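Local coordinates for iron-only hydrogenase system regulator (Thermotoga maritima, PDB 2NZC) that probably takes part in regulating the iron-only hydrogenase system and, in the deposited assembly, packs by sheet face and strand edge, at the interface of chains A and B and the interface of chains A and C. Residues are numbered along the deposited sequence; one frame, centred on the assembly and turned at random. Chains: chain A/B/C, Hypothetical protein.

Contact 1: the interface of chains A and B. Residues chain A 13, 41, 43, 46, 48, 50, 76; chain B 9, 54, 82-83.
B:Leu82 is the wedge of this patch, with its CG anti to the backbone N (chi1 -177°) so that the branched tip points into the sheet of chain A. The two methyls go separate ways. The side chain crosses A:Ile50 obliquely, B:Leu82 CD1 3.7 Å from A:Ile50 CG1, with CD1 also touching A:Val13; it reaches A:Val43 tip to tip, B:Leu82 CD2 3.7 Å from A:Val43 CG1, and lays CD2 against the CG methylene of A:Glu46. Selenomethionine A:Met48 also meets B:Leu82 tip to tip, A:Met48 SE 3.9 Å from B:Leu82 CG on the side turned away from CB. The backbone carbonyl of B:Leu82 is held as well: A:Arg76 NH1 donates to its O at 2.6 Å, coming from well above the carbonyl plane along a bent path (123° at H), and water 1 bridges the same two atoms. B:Lys83 and A:Glu46 cross at about a right angle. Their ends form a salt bridge, B:Lys83 NZ to A:Glu46 OE1 at 3.0 Å, with the ammonium somewhat above the carboxylate plane. In the fold, the C-terminal segment of chain B lies across the face of the chain A sheet, over strands 6-15, 37-43, 48-57 and 75-81, with the 3-10 turn 44-46 at its margin.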
ATOM      1  N   VAL A  13      12.486  -7.273   4.535  1.00 33.96           N
ATOM      2  CA  VAL A  13      13.092  -7.554   3.234  1.00 33.99           C
ATOM      3  C   VAL A  13      13.414  -9.049   3.216  1.00 34.36           C
ATOM      4  O   VAL A  13      14.043  -9.551   4.151  1.00 33.62           O
ATOM      5  CB  VAL A  13      14.368  -6.721   2.984  1.00 34.49           C
ATOM      6  CG1 VAL A  13      15.028  -7.139   1.682  1.00 33.42           C
ATOM      7  CG2 VAL A  13      14.018  -5.226   2.942  1.00 35.43           C
ATOM      8  N   TYR A  41       5.624  -5.815  -2.094  1.00 31.22           N
ATOM      9  CA  TYR A  41       6.160  -5.247  -3.332  1.00 29.71           C
ATOM     10  C   TYR A  41       7.340  -6.103  -3.724  1.00 29.08           C
ATOM     11  O   TYR A  41       8.403  -6.044  -3.077  1.00 28.33           O
ATOM     12  CB  TYR A  41       6.589  -3.791  -3.107  1.00 29.83           C
ATOM     13  CG  TYR A  41       7.268  -3.143  -4.312  1.00 29.59           C
ATOM     14  CD1 TYR A  41       6.512  -2.609  -5.357  1.00 26.92           C
ATOM     15  CD2 TYR A  41       8.666  -3.088  -4.427  1.00 27.63           C
ATOM     16  CE1 TYR A  41       7.104  -2.012  -6.418  1.00 26.85           C
ATOM     17  CE2 TYR A  41       9.283  -2.510  -5.552  1.00 26.70           C
ATOM     18  CZ  TYR A  41       8.489  -1.967  -6.526  1.00 28.45           C
ATOM     19  OH  TYR A  41       9.037  -1.377  -7.625  1.00 29.25           O
ATOM     20  N   VAL A  43      10.610  -7.246  -5.775  1.00 28.75           N
ATOM     21  CA  VAL A  43      11.652  -6.629  -6.564  1.00 29.55           C
ATOM     22  C   VAL A  43      12.289  -7.734  -7.390  1.00 30.15           C
ATOM     23  O   VAL A  43      13.280  -8.332  -6.986  1.00 29.97           O
ATOM     24  CB  VAL A  43      12.694  -5.929  -5.664  1.00 29.06           C
ATOM     25  CG1 VAL A  43      13.693  -5.149  -6.520  1.00 29.41           C
ATOM     26  CG2 VAL A  43      11.982  -5.017  -4.674  1.00 30.25           C
ATOM     27  N   GLU A  46      15.974  -8.047  -8.364  1.00 34.21           N
ATOM     28  CA  GLU A  46      16.898  -8.357  -7.268  1.00 34.36           C
ATOM     29  C   GLU A  46      16.615  -9.694  -6.577  1.00 33.99           C
ATOM     30  O   GLU A  46      17.300 -10.047  -5.617  1.00 32.92           O
ATOM     31  CB  GLU A  46      16.901  -7.233  -6.224  1.00 34.30           C
ATOM     32  CG  GLU A  46      17.409  -5.874  -6.735  1.00 35.62           C
ATOM     33  CD  GLU A  46      18.719  -5.938  -7.472  1.00 37.94           C
ATOM     34  OE1 GLU A  46      19.623  -6.683  -7.046  1.00 38.38           O
ATOM     35  OE2 GLU A  46      18.852  -5.224  -8.489  1.00 40.07           O
HETATM   36  N   MSE A  48      13.997 -10.491  -4.659  1.00 32.76           N
HETATM   37  CA  MSE A  48      13.704 -10.140  -3.308  1.00 34.99           C
HETATM   38  C   MSE A  48      12.287  -9.595  -3.268  1.00 31.76           C
HETATM   39  O   MSE A  48      11.713  -9.282  -4.301  1.00 30.77           O
HETATM   40  CB  MSE A  48      14.683  -9.072  -2.830  1.00 33.42           C
HETATM   41  CG  MSE A  48      16.147  -9.447  -3.015  1.00 40.49           C
HETATM   42 SE   MSE A  48      17.215  -8.380  -1.839  1.00 46.62          SE
HETATM   43  CE  MSE A  48      16.429  -9.052  -0.202  1.00 43.21           C
ATOM     44  N   ILE A  50       9.646  -6.962  -0.678  1.00 30.67           N
ATOM     45  CA  ILE A  50       9.546  -6.025   0.448  1.00 30.89           C
ATOM     46  C   ILE A  50       8.166  -6.197   1.033  1.00 31.35           C
ATOM     47  O   ILE A  50       7.203  -6.293   0.287  1.00 30.81           O
ATOM     48  CB  ILE A  50       9.711  -4.542  -0.051  1.00 31.59           C
ATOM     49  CG1 ILE A  50      11.127  -4.326  -0.579  1.00 29.52           C
ATOM     50  CG2 ILE A  50       9.380  -3.531   1.077  1.00 32.40           C
ATOM     51  CD1 ILE A  50      11.295  -3.039  -1.473  1.00 29.42           C
ATOM     52  N   ARG A  76      15.385  -9.785   6.690  1.00 31.40           N
ATOM     53  CA  ARG A  76      15.871  -8.657   7.463  1.00 32.25           C
ATOM     54  C   ARG A  76      14.628  -7.906   7.902  1.00 32.60           C
ATOM     55  O   ARG A  76      13.693  -7.723   7.101  1.00 32.63           O
ATOM     56  CB  ARG A  76      16.743  -7.750   6.603  1.00 32.84           C
ATOM     57  CG  ARG A  76      18.154  -8.249   6.365  1.00 35.72           C
ATOM     58  CD  ARG A  76      18.753  -7.530   5.163  1.00 41.10           C
ATOM     59  NE  ARG A  76      18.827  -6.083   5.350  1.00 42.82           N
ATOM     60  CZ  ARG A  76      18.654  -5.194   4.375  1.00 44.01           C
ATOM     61  NH1 ARG A  76      18.376  -5.605   3.145  1.00 45.05           N
ATOM     62  NH2 ARG A  76      18.758  -3.898   4.632  1.00 42.23           N
TER
ATOM     63  N   ILE B   9      14.259   1.717   0.876  1.00 35.87           N
ATOM     64  CA  ILE B   9      12.956   1.711   1.479  1.00 36.36           C
ATOM     65  C   ILE B   9      12.982   2.855   2.482  1.00 36.81           C
ATOM     66  O   ILE B   9      13.930   2.939   3.255  1.00 37.13           O
ATOM     67  CB  ILE B   9      12.771   0.417   2.302  1.00 37.73           C
ATOM     68  CG1 ILE B   9      13.118  -0.834   1.488  1.00 40.70           C
ATOM     69  CG2 ILE B   9      11.354   0.322   2.792  1.00 37.53           C
ATOM     70  CD1 ILE B   9      12.163  -1.078   0.415  1.00 43.63           C
ATOM     71  N   VAL B  54       9.192   3.220  -1.661  1.00 32.42           N
ATOM     72  CA  VAL B  54      10.277   2.499  -2.327  1.00 32.38           C
ATOM     73  C   VAL B  54      10.809   3.380  -3.445  1.00 32.99           C
ATOM     74  O   VAL B  54      10.017   3.873  -4.261  1.00 31.90           O
ATOM     75  CB  VAL B  54       9.790   1.135  -2.921  1.00 32.40           C
ATOM     76  CG1 VAL B  54      11.009   0.367  -3.584  1.00 32.20           C
ATOM     77  CG2 VAL B  54       9.114   0.295  -1.837  1.00 32.51           C
ATOM     78  N   LEU B  82      17.715  -1.966   0.155  1.00 37.06           N
ATOM     79  CA  LEU B  82      17.195  -3.296  -0.148  1.00 37.77           C
ATOM     80  C   LEU B  82      18.295  -4.343  -0.011  1.00 38.25           C
ATOM     81  O   LEU B  82      18.064  -5.427   0.521  1.00 38.65           O
ATOM     82  CB  LEU B  82      16.653  -3.331  -1.567  1.00 38.62           C
ATOM     83  CG  LEU B  82      16.014  -4.627  -2.023  1.00 38.61           C
ATOM     84  CD1 LEU B  82      14.680  -4.843  -1.291  1.00 38.14           C
ATOM     85  CD2 LEU B  82      15.829  -4.615  -3.536  1.00 38.83           C
ATOM     86  N   LYS B  83      19.485  -4.010  -0.501  1.00 37.86           N
ATOM     87  CA  LYS B  83      20.628  -4.899  -0.435  1.00 38.69           C
ATOM     88  C   LYS B  83      21.669  -4.306   0.513  1.00 38.27           C
ATOM     89  O   LYS B  83      22.014  -3.130   0.401  1.00 38.34           O
ATOM     90  CB  LYS B  83      21.190  -5.126  -1.837  1.00 38.58           C
ATOM     91  CG  LYS B  83      20.184  -5.862  -2.719  1.00 40.06           C
ATOM     92  CD  LYS B  83      20.677  -6.050  -4.134  1.00 40.78           C
ATOM     93  CE  LYS B  83      21.753  -7.098  -4.238  1.00 41.24           C
ATOM     94  NZ  LYS B  83      22.279  -7.115  -5.638  1.00 42.34           N
TER
HETATM   95  O   HOH W   1      18.445  -7.776   1.848  1.00 35.10           O

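Contact 2: the interface of chains A and B. Residues chain A 9, 11, 37, 39, 52-54; chain B 9-11, 37, 39, 52-54.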
ATOM      1  N   ILE A   9       5.465  -0.129  13.185  1.00 33.29           N
ATOM      2  CA  ILE A   9       5.637  -0.319  11.765  1.00 36.00           C
ATOM      3  C   ILE A   9       6.727  -1.366  11.597  1.00 36.03           C
ATOM      4  O   ILE A   9       7.750  -1.287  12.269  1.00 36.30           O
ATOM      5  CB  ILE A   9       6.048   0.992  11.116  1.00 36.43           C
ATOM      6  CG1 ILE A   9       5.012   2.075  11.427  1.00 38.16           C
ATOM      7  CG2 ILE A   9       6.254   0.797   9.640  1.00 39.55           C
ATOM      8  CD1 ILE A   9       5.575   3.480  11.337  1.00 41.09           C
ATOM      9  N   THR A  11       9.163  -3.176   8.683  1.00 37.23           N
ATOM     10  CA  THR A  11       9.616  -3.315   7.315  1.00 37.08           C
ATOM     11  C   THR A  11      10.383  -4.636   7.239  1.00 36.63           C
ATOM     12  O   THR A  11      11.285  -4.875   8.050  1.00 37.70           O
ATOM     13  CB  THR A  11      10.540  -2.182   6.942  1.00 38.14           C
ATOM     14  OG1 THR A  11       9.828  -0.935   7.074  1.00 40.46           O
ATOM     15  CG2 THR A  11      11.020  -2.349   5.493  1.00 39.90           C
ATOM     16  N   LEU A  37      -2.426  -3.330   8.252  1.00 31.50           N
ATOM     17  CA  LEU A  37      -2.130  -2.997   6.839  1.00 31.83           C
ATOM     18  C   LEU A  37      -0.983  -3.862   6.423  1.00 32.24           C
ATOM     19  O   LEU A  37       0.009  -3.947   7.155  1.00 31.26           O
ATOM     20  CB  LEU A  37      -1.667  -1.538   6.692  1.00 31.80           C
ATOM     21  CG  LEU A  37      -1.335  -1.113   5.246  1.00 33.28           C
ATOM     22  CD1 LEU A  37      -2.604  -1.174   4.385  1.00 31.60           C
ATOM     23  CD2 LEU A  37      -0.706   0.259   5.185  1.00 32.04           C
ATOM     24  N   VAL A  39       1.529  -4.460   2.931  1.00 31.77           N
ATOM     25  CA  VAL A  39       1.828  -4.061   1.540  1.00 33.06           C
ATOM     26  C   VAL A  39       2.998  -4.938   1.097  1.00 32.66           C
ATOM     27  O   VAL A  39       4.044  -4.952   1.767  1.00 33.97           O
ATOM     28  CB  VAL A  39       2.249  -2.580   1.457  1.00 32.96           C
ATOM     29  CG1 VAL A  39       2.592  -2.211  -0.024  1.00 34.51           C
ATOM     30  CG2 VAL A  39       1.087  -1.709   1.957  1.00 34.97           C
ATOM     31  N   PHE A  52       5.704  -4.265   3.952  1.00 34.86           N
ATOM     32  CA  PHE A  52       5.495  -3.193   4.941  1.00 35.28           C
ATOM     33  C   PHE A  52       4.267  -3.582   5.751  1.00 35.02           C
ATOM     34  O   PHE A  52       3.254  -3.995   5.177  1.00 35.61           O
ATOM     35  CB  PHE A  52       5.147  -1.868   4.297  1.00 36.50           C
ATOM     36  CG  PHE A  52       6.235  -1.273   3.439  1.00 39.40           C
ATOM     37  CD1 PHE A  52       7.358  -0.682   4.027  1.00 40.05           C
ATOM     38  CD2 PHE A  52       6.087  -1.210   2.059  1.00 39.31           C
ATOM     39  CE1 PHE A  52       8.352  -0.042   3.228  1.00 41.99           C
ATOM     40  CE2 PHE A  52       7.070  -0.587   1.260  1.00 37.30           C
ATOM     41  CZ  PHE A  52       8.199  -0.017   1.841  1.00 39.08           C
ATOM     42  N   LEU A  53       4.336  -3.417   7.059  1.00 34.63           N
ATOM     43  CA  LEU A  53       3.185  -3.757   7.934  1.00 34.16           C
ATOM     44  C   LEU A  53       2.988  -2.670   8.960  1.00 33.60           C
ATOM     45  O   LEU A  53       3.956  -2.102   9.497  1.00 33.52           O
ATOM     46  CB  LEU A  53       3.417  -5.075   8.712  1.00 34.88           C
ATOM     47  CG  LEU A  53       3.809  -6.365   7.982  1.00 36.13           C
ATOM     48  CD1 LEU A  53       4.486  -7.290   8.989  1.00 37.86           C
ATOM     49  CD2 LEU A  53       2.580  -7.064   7.421  1.00 37.09           C
ATOM     50  N   VAL A  54       1.723  -2.412   9.276  1.00 32.96           N
ATOM     51  CA  VAL A  54       1.392  -1.627  10.429  1.00 31.92           C
ATOM     52  C   VAL A  54       0.621  -2.517  11.388  1.00 32.25           C
ATOM     53  O   VAL A  54      -0.347  -3.181  10.977  1.00 31.28           O
ATOM     54  CB  VAL A  54       0.525  -0.391  10.016  1.00 32.37           C
ATOM     55  CG1 VAL A  54       0.123   0.404  11.265  1.00 34.62           C
ATOM     56  CG2 VAL A  54       1.324   0.472   9.034  1.00 30.98           C
TER
ATOM     57  N   ILE B   9      14.259   1.717   0.876  1.00 35.87           N
ATOM     58  CA  ILE B   9      12.956   1.711   1.479  1.00 36.36           C
ATOM     59  C   ILE B   9      12.982   2.855   2.482  1.00 36.81           C
ATOM     60  O   ILE B   9      13.930   2.939   3.255  1.00 37.13           O
ATOM     61  CB  ILE B   9      12.771   0.417   2.302  1.00 37.73           C
ATOM     62  CG1 ILE B   9      13.118  -0.834   1.488  1.00 40.70           C
ATOM     63  CG2 ILE B   9      11.354   0.322   2.792  1.00 37.53           C
ATOM     64  CD1 ILE B   9      12.163  -1.078   0.415  1.00 43.63           C
ATOM     65  N   LEU B  10      11.958   3.704   2.510  1.00 36.11           N
ATOM     66  CA  LEU B  10      11.874   4.724   3.572  1.00 36.86           C
ATOM     67  C   LEU B  10      10.617   4.528   4.339  1.00 37.31           C
ATOM     68  O   LEU B  10       9.571   4.244   3.748  1.00 38.38           O
ATOM     69  CB  LEU B  10      11.842   6.146   2.997  1.00 35.76           C
ATOM     70  CG  LEU B  10      13.220   6.730   2.757  1.00 37.19           C
ATOM     71  CD1 LEU B  10      13.782   6.074   1.527  1.00 41.44           C
ATOM     72  CD2 LEU B  10      13.137   8.230   2.548  1.00 39.73           C
ATOM     73  N   THR B  11      10.700   4.693   5.653  1.00 36.77           N
ATOM     74  CA  THR B  11       9.510   4.804   6.474  1.00 37.67           C
ATOM     75  C   THR B  11       9.517   6.191   7.069  1.00 36.97           C
ATOM     76  O   THR B  11      10.515   6.620   7.660  1.00 36.15           O
ATOM     77  CB  THR B  11       9.514   3.779   7.614  1.00 38.16           C
ATOM     78  OG1 THR B  11       9.559   2.457   7.068  1.00 43.18           O
ATOM     79  CG2 THR B  11       8.263   3.901   8.425  1.00 40.67           C
ATOM     80  N   LEU B  37       6.837   3.482  -5.404  1.00 31.40           N
ATOM     81  CA  LEU B  37       5.655   3.113  -4.643  1.00 31.62           C
ATOM     82  C   LEU B  37       5.540   4.104  -3.498  1.00 32.23           C
ATOM     83  O   LEU B  37       6.542   4.439  -2.880  1.00 32.11           O
ATOM     84  CB  LEU B  37       5.823   1.708  -4.056  1.00 31.89           C
ATOM     85  CG  LEU B  37       4.692   1.200  -3.169  1.00 32.79           C
ATOM     86  CD1 LEU B  37       3.389   1.092  -3.938  1.00 29.40           C
ATOM     87  CD2 LEU B  37       5.073  -0.113  -2.489  1.00 30.65           C
ATOM     88  N   VAL B  39       2.903   4.663  -0.108  1.00 32.41           N
ATOM     89  CA  VAL B  39       1.718   4.266   0.642  1.00 32.84           C
ATOM     90  C   VAL B  39       1.521   5.248   1.790  1.00 31.64           C
ATOM     91  O   VAL B  39       2.455   5.509   2.555  1.00 33.48           O
ATOM     92  CB  VAL B  39       1.947   2.840   1.182  1.00 32.44           C
ATOM     93  CG1 VAL B  39       0.793   2.382   2.052  1.00 34.92           C
ATOM     94  CG2 VAL B  39       2.162   1.857   0.012  1.00 33.10           C
ATOM     95  N   PHE B  52       5.160   5.132   3.509  1.00 35.10           N
ATOM     96  CA  PHE B  52       6.144   4.121   3.124  1.00 35.03           C
ATOM     97  C   PHE B  52       6.539   4.465   1.711  1.00 35.10           C
ATOM     98  O   PHE B  52       5.662   4.710   0.858  1.00 35.36           O
ATOM     99  CB  PHE B  52       5.543   2.707   3.052  1.00 36.55           C
ATOM    100  CG  PHE B  52       5.056   2.161   4.368  1.00 37.73           C
ATOM    101  CD1 PHE B  52       5.946   1.892   5.403  1.00 41.01           C
ATOM    102  CD2 PHE B  52       3.720   1.843   4.545  1.00 39.50           C
ATOM    103  CE1 PHE B  52       5.482   1.335   6.612  1.00 41.81           C
ATOM    104  CE2 PHE B  52       3.266   1.289   5.737  1.00 38.59           C
ATOM    105  CZ  PHE B  52       4.157   1.051   6.773  1.00 37.28           C
ATOM    106  N   LEU B  53       7.832   4.404   1.427  1.00 33.67           N
ATOM    107  CA  LEU B  53       8.319   4.682   0.057  1.00 33.09           C
ATOM    108  C   LEU B  53       9.272   3.602  -0.390  1.00 32.60           C
ATOM    109  O   LEU B  53      10.014   3.075   0.432  1.00 34.91           O
ATOM    110  CB  LEU B  53       9.063   6.029   0.020  1.00 32.41           C
ATOM    111  CG  LEU B  53       8.349   7.332   0.375  1.00 32.86           C
ATOM    112  CD1 LEU B  53       9.357   8.516   0.298  1.00 33.00           C
ATOM    113  CD2 LEU B  53       7.235   7.623  -0.620  1.00 35.57           C
ATOM    114  N   VAL B  54       9.192   3.220  -1.661  1.00 32.42           N
ATOM    115  CA  VAL B  54      10.277   2.499  -2.327  1.00 32.38           C
ATOM    116  C   VAL B  54      10.809   3.380  -3.445  1.00 32.99           C
ATOM    117  O   VAL B  54      10.017   3.873  -4.261  1.00 31.90           O
ATOM    118  CB  VAL B  54       9.790   1.135  -2.921  1.00 32.40           C
ATOM    119  CG1 VAL B  54      11.009   0.367  -3.584  1.00 32.20           C
ATOM    120  CG2 VAL B  54       9.114   0.295  -1.837  1.00 32.51           C
TER
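The hydroxyls of A:Thr11 and B:Thr11 point at each other tip to tip, OG1 to OG1 at 3.4 Å, and the count of bonds gripping either one across the interface is zero, for no nitrogen or oxygen of one chain comes within bonding reach of the other. In both threonines CG2 is anti to the backbone N, which turns that methyl toward the isoleucine opposite; A:Thr11 CG2 lies 3.8 Å from B:Ile9 CG2. What carries the patch is the pair of phenylalanines. The rings of A:Phe52 and B:Phe52 stack with centroids 4.5 Å apart and planes 25° from parallel, offset so that each benzylic CB sits over the centre of the other ring: B:Phe52 CB is 3.8 Å from the centroid of A:Phe52, and A:Phe52 CB 3.7 Å from that of B:Phe52. Both have CG anti to the carbonyl carbon (chi1 -65°), so the two halves match. At the ring edges stand methyls: B:Val54 CG2 lies in the plane of A:Phe52, 3.8 Å from its CZ, and A:Ile9 CG2 in the plane of B:Phe52. On the other flank A:Leu37 and B:Val39 reach tip to tip, CD2 to CG1 at 4.1 Å. The site lies where the two sheets face each other about the two-fold, lined by strands 6-15 and 48-57 and by strand 37-43 of chain A and 35-43 of chain B.

Contact 3: the interface of chains A and C. Residues chain A 32, 35-38; chain C 39-42, 44.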
ATOM      1  N   SER A  32      -2.134 -12.189  12.638  1.00 37.80           N
ATOM      2  CA  SER A  32      -2.962 -11.404  11.712  1.00 38.71           C
ATOM      3  C   SER A  32      -3.944 -10.505  12.439  1.00 37.94           C
ATOM      4  O   SER A  32      -4.345  -9.488  11.897  1.00 38.56           O
ATOM      5  CB  SER A  32      -3.727 -12.307  10.748  1.00 38.40           C
ATOM      6  OG  SER A  32      -4.443 -13.269  11.495  1.00 42.66           O
ATOM      7  N   ILE A  35      -2.608  -7.028  12.679  1.00 33.21           N
ATOM      8  CA  ILE A  35      -2.082  -6.378  11.481  1.00 33.25           C
ATOM      9  C   ILE A  35      -3.175  -5.501  10.933  1.00 32.46           C
ATOM     10  O   ILE A  35      -4.295  -5.980  10.706  1.00 30.14           O
ATOM     11  CB  ILE A  35      -1.663  -7.411  10.409  1.00 34.33           C
ATOM     12  CG1 ILE A  35      -0.437  -8.178  10.884  1.00 37.74           C
ATOM     13  CG2 ILE A  35      -1.395  -6.716   9.018  1.00 34.26           C
ATOM     14  CD1 ILE A  35      -0.041  -9.318   9.949  1.00 39.20           C
ATOM     15  N   LEU A  36      -2.848  -4.221  10.745  1.00 30.89           N
ATOM     16  CA  LEU A  36      -3.806  -3.238  10.262  1.00 31.98           C
ATOM     17  C   LEU A  36      -3.596  -2.963   8.771  1.00 31.36           C
ATOM     18  O   LEU A  36      -4.466  -2.392   8.081  1.00 30.69           O
ATOM     19  CB  LEU A  36      -3.631  -1.934  11.068  1.00 31.99           C
ATOM     20  CG  LEU A  36      -3.836  -1.955  12.586  1.00 35.35           C
ATOM     21  CD1 LEU A  36      -3.712  -0.533  13.137  1.00 37.36           C
ATOM     22  CD2 LEU A  36      -5.172  -2.550  12.951  1.00 36.63           C
ATOM     23  N   LEU A  37      -2.426  -3.330   8.252  1.00 31.50           N
ATOM     24  CA  LEU A  37      -2.130  -2.997   6.839  1.00 31.83           C
ATOM     25  C   LEU A  37      -0.983  -3.862   6.423  1.00 32.24           C
ATOM     26  O   LEU A  37       0.009  -3.947   7.155  1.00 31.26           O
ATOM     27  CB  LEU A  37      -1.667  -1.538   6.692  1.00 31.80           C
ATOM     28  CG  LEU A  37      -1.335  -1.113   5.246  1.00 33.28           C
ATOM     29  CD1 LEU A  37      -2.604  -1.174   4.385  1.00 31.60           C
ATOM     30  CD2 LEU A  37      -0.706   0.259   5.185  1.00 32.04           C
ATOM     31  N   ARG A  38      -1.076  -4.472   5.247  1.00 31.45           N
ATOM     32  CA  ARG A  38       0.113  -5.186   4.754  1.00 32.36           C
ATOM     33  C   ARG A  38       0.311  -4.837   3.300  1.00 31.82           C
ATOM     34  O   ARG A  38      -0.621  -4.927   2.532  1.00 30.97           O
ATOM     35  CB  ARG A  38      -0.074  -6.701   4.896  1.00 32.44           C
ATOM     36  CG  ARG A  38       1.143  -7.517   4.280  1.00 33.64           C
ATOM     37  CD  ARG A  38       0.988  -9.020   4.671  1.00 34.93           C
ATOM     38  NE  ARG A  38       1.957  -9.831   3.912  1.00 33.88           N
ATOM     39  CZ  ARG A  38       2.164 -11.137   4.079  1.00 36.92           C
ATOM     40  NH1 ARG A  38       1.458 -11.829   4.975  1.00 34.50           N
ATOM     41  NH2 ARG A  38       3.055 -11.751   3.300  1.00 36.57           N
TER
ATOM     42  N   VAL C  39      -1.798  -5.059  -1.680  1.00 31.68           N
ATOM     43  CA  VAL C  39      -2.065  -4.272  -0.477  1.00 31.51           C
ATOM     44  C   VAL C  39      -3.269  -4.918   0.186  1.00 31.07           C
ATOM     45  O   VAL C  39      -4.312  -5.064  -0.458  1.00 31.06           O
ATOM     46  CB  VAL C  39      -2.409  -2.809  -0.823  1.00 31.19           C
ATOM     47  CG1 VAL C  39      -2.626  -1.976   0.458  1.00 29.91           C
ATOM     48  CG2 VAL C  39      -1.252  -2.160  -1.636  1.00 32.16           C
ATOM     49  N   GLY C  40      -3.121  -5.266   1.459  1.00 30.60           N
ATOM     50  CA  GLY C  40      -4.221  -5.846   2.246  1.00 29.94           C
ATOM     51  C   GLY C  40      -4.587  -4.906   3.371  1.00 29.58           C
ATOM     52  O   GLY C  40      -3.734  -4.492   4.147  1.00 29.08           O
ATOM     53  N   TYR C  41      -5.867  -4.562   3.457  1.00 29.79           N
ATOM     54  CA  TYR C  41      -6.373  -3.642   4.441  1.00 28.04           C
ATOM     55  C   TYR C  41      -7.618  -4.242   5.060  1.00 28.73           C
ATOM     56  O   TYR C  41      -8.672  -4.265   4.430  1.00 28.69           O
ATOM     57  CB  TYR C  41      -6.665  -2.280   3.760  1.00 28.70           C
ATOM     58  CG  TYR C  41      -7.312  -1.270   4.664  1.00 26.89           C
ATOM     59  CD1 TYR C  41      -6.548  -0.514   5.573  1.00 27.51           C
ATOM     60  CD2 TYR C  41      -8.680  -1.042   4.619  1.00 27.28           C
ATOM     61  CE1 TYR C  41      -7.123   0.418   6.381  1.00 27.65           C
ATOM     62  CE2 TYR C  41      -9.260  -0.122   5.446  1.00 26.47           C
ATOM     63  CZ  TYR C  41      -8.468   0.623   6.315  1.00 28.52           C
ATOM     64  OH  TYR C  41      -9.020   1.534   7.159  1.00 25.28           O
ATOM     65  N   PRO C  42      -7.504  -4.779   6.290  1.00 28.81           N
ATOM     66  CA  PRO C  42      -8.664  -5.261   6.986  1.00 28.95           C
ATOM     67  C   PRO C  42      -9.610  -4.143   7.371  1.00 28.78           C
ATOM     68  O   PRO C  42      -9.167  -3.052   7.738  1.00 28.54           O
ATOM     69  CB  PRO C  42      -8.086  -5.879   8.276  1.00 28.99           C
ATOM     70  CG  PRO C  42      -6.692  -6.098   8.012  1.00 29.54           C
ATOM     71  CD  PRO C  42      -6.270  -5.033   7.055  1.00 29.42           C
ATOM     72  N   ARG C  44     -12.015  -4.434  10.093  1.00 32.07           N
ATOM     73  CA  ARG C  44     -12.561  -5.267  11.180  1.00 34.37           C
ATOM     74  C   ARG C  44     -13.944  -4.820  11.656  1.00 34.60           C
ATOM     75  O   ARG C  44     -14.765  -5.643  12.036  1.00 34.23           O
ATOM     76  CB  ARG C  44     -11.562  -5.406  12.333  1.00 34.78           C
ATOM     77  CG  ARG C  44     -10.219  -5.932  11.778  1.00 38.34           C
ATOM     78  CD  ARG C  44      -9.355  -6.558  12.852  1.00 44.43           C
ATOM     79  NE  ARG C  44      -8.312  -7.370  12.234  1.00 44.82           N
ATOM     80  CZ  ARG C  44      -7.168  -6.891  11.758  1.00 45.41           C
ATOM     81  NH1 ARG C  44      -6.296  -7.724  11.213  1.00 46.62           N
ATOM     82  NH2 ARG C  44      -6.898  -5.589  11.816  1.00 44.61           N
TER
HETATM   83  O   HOH W   2      -6.979  -2.038   8.947  1.00 15.31           O
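Strands 37-43 of chains A and C run antiparallel here, joined by a bridge in which A:Arg38 N donates to C:Gly40 O at 2.9 Å, in the carbonyl plane, and C:Gly40 N returns to A:Arg38 O at 2.7 Å, almost straight at the hydrogen (175°) and nearly along the C=O axis. Farther along, C:Arg44 takes over the grip with its side chain. CG is anti to the carbonyl carbon and the chain is extended from CG to NE, which carries the guanidinium end-on to the carbonyl of A:Ile35. Both terminal nitrogens hold that one oxygen, C:Arg44 NH1 at 2.7 Å and C:Arg44 NH2 at 2.9 Å from A:Ile35 O, which lies in the guanidinium plane. NH1 approaches within the carbonyl plane, NH2 from above it, and the pairing should fix the rotation of the group. C:Pro42 CB covers one guanidinium face, 3.6 Å above its plane and over its centre, so a residue of the same chain helps to place it. A:Leu36 crosses C:Arg44 at about a right angle, its CD2 3.7 Å from NH2. Water 2 ties A:Leu36 O to C:Pro42 O, filling in beyond the backbone pairs. A:Leu37 sends CD1 obliquely to C:Val39 CG1, 4.0 Å away. The site joins the two chains strand to strand, edge on edge, so that their sheets continue into one another in the deposited assembly, a pairing that may or may not be the biological one.

Contacts 1 and 2 belong to one two-fold interface between chains A and B, their C-alpha centres about 11 Å apart, and both use B:Ile9 and B:Val54. Contact 3 lies about 13 Å from contact 2 and about 20 Å from contact 1, and meets contact 2 at A:Leu37. Strand 37-43 of chain A serves all three: alternate side chains from A:Leu37 to A:Val43 face chain B, while the backbone edge at A:Arg38 pairs with chain C. One copy can therefore be packed face to face and edge to edge at once, which could hold the deposited tetramer together, though that tetramer may not be the biological one.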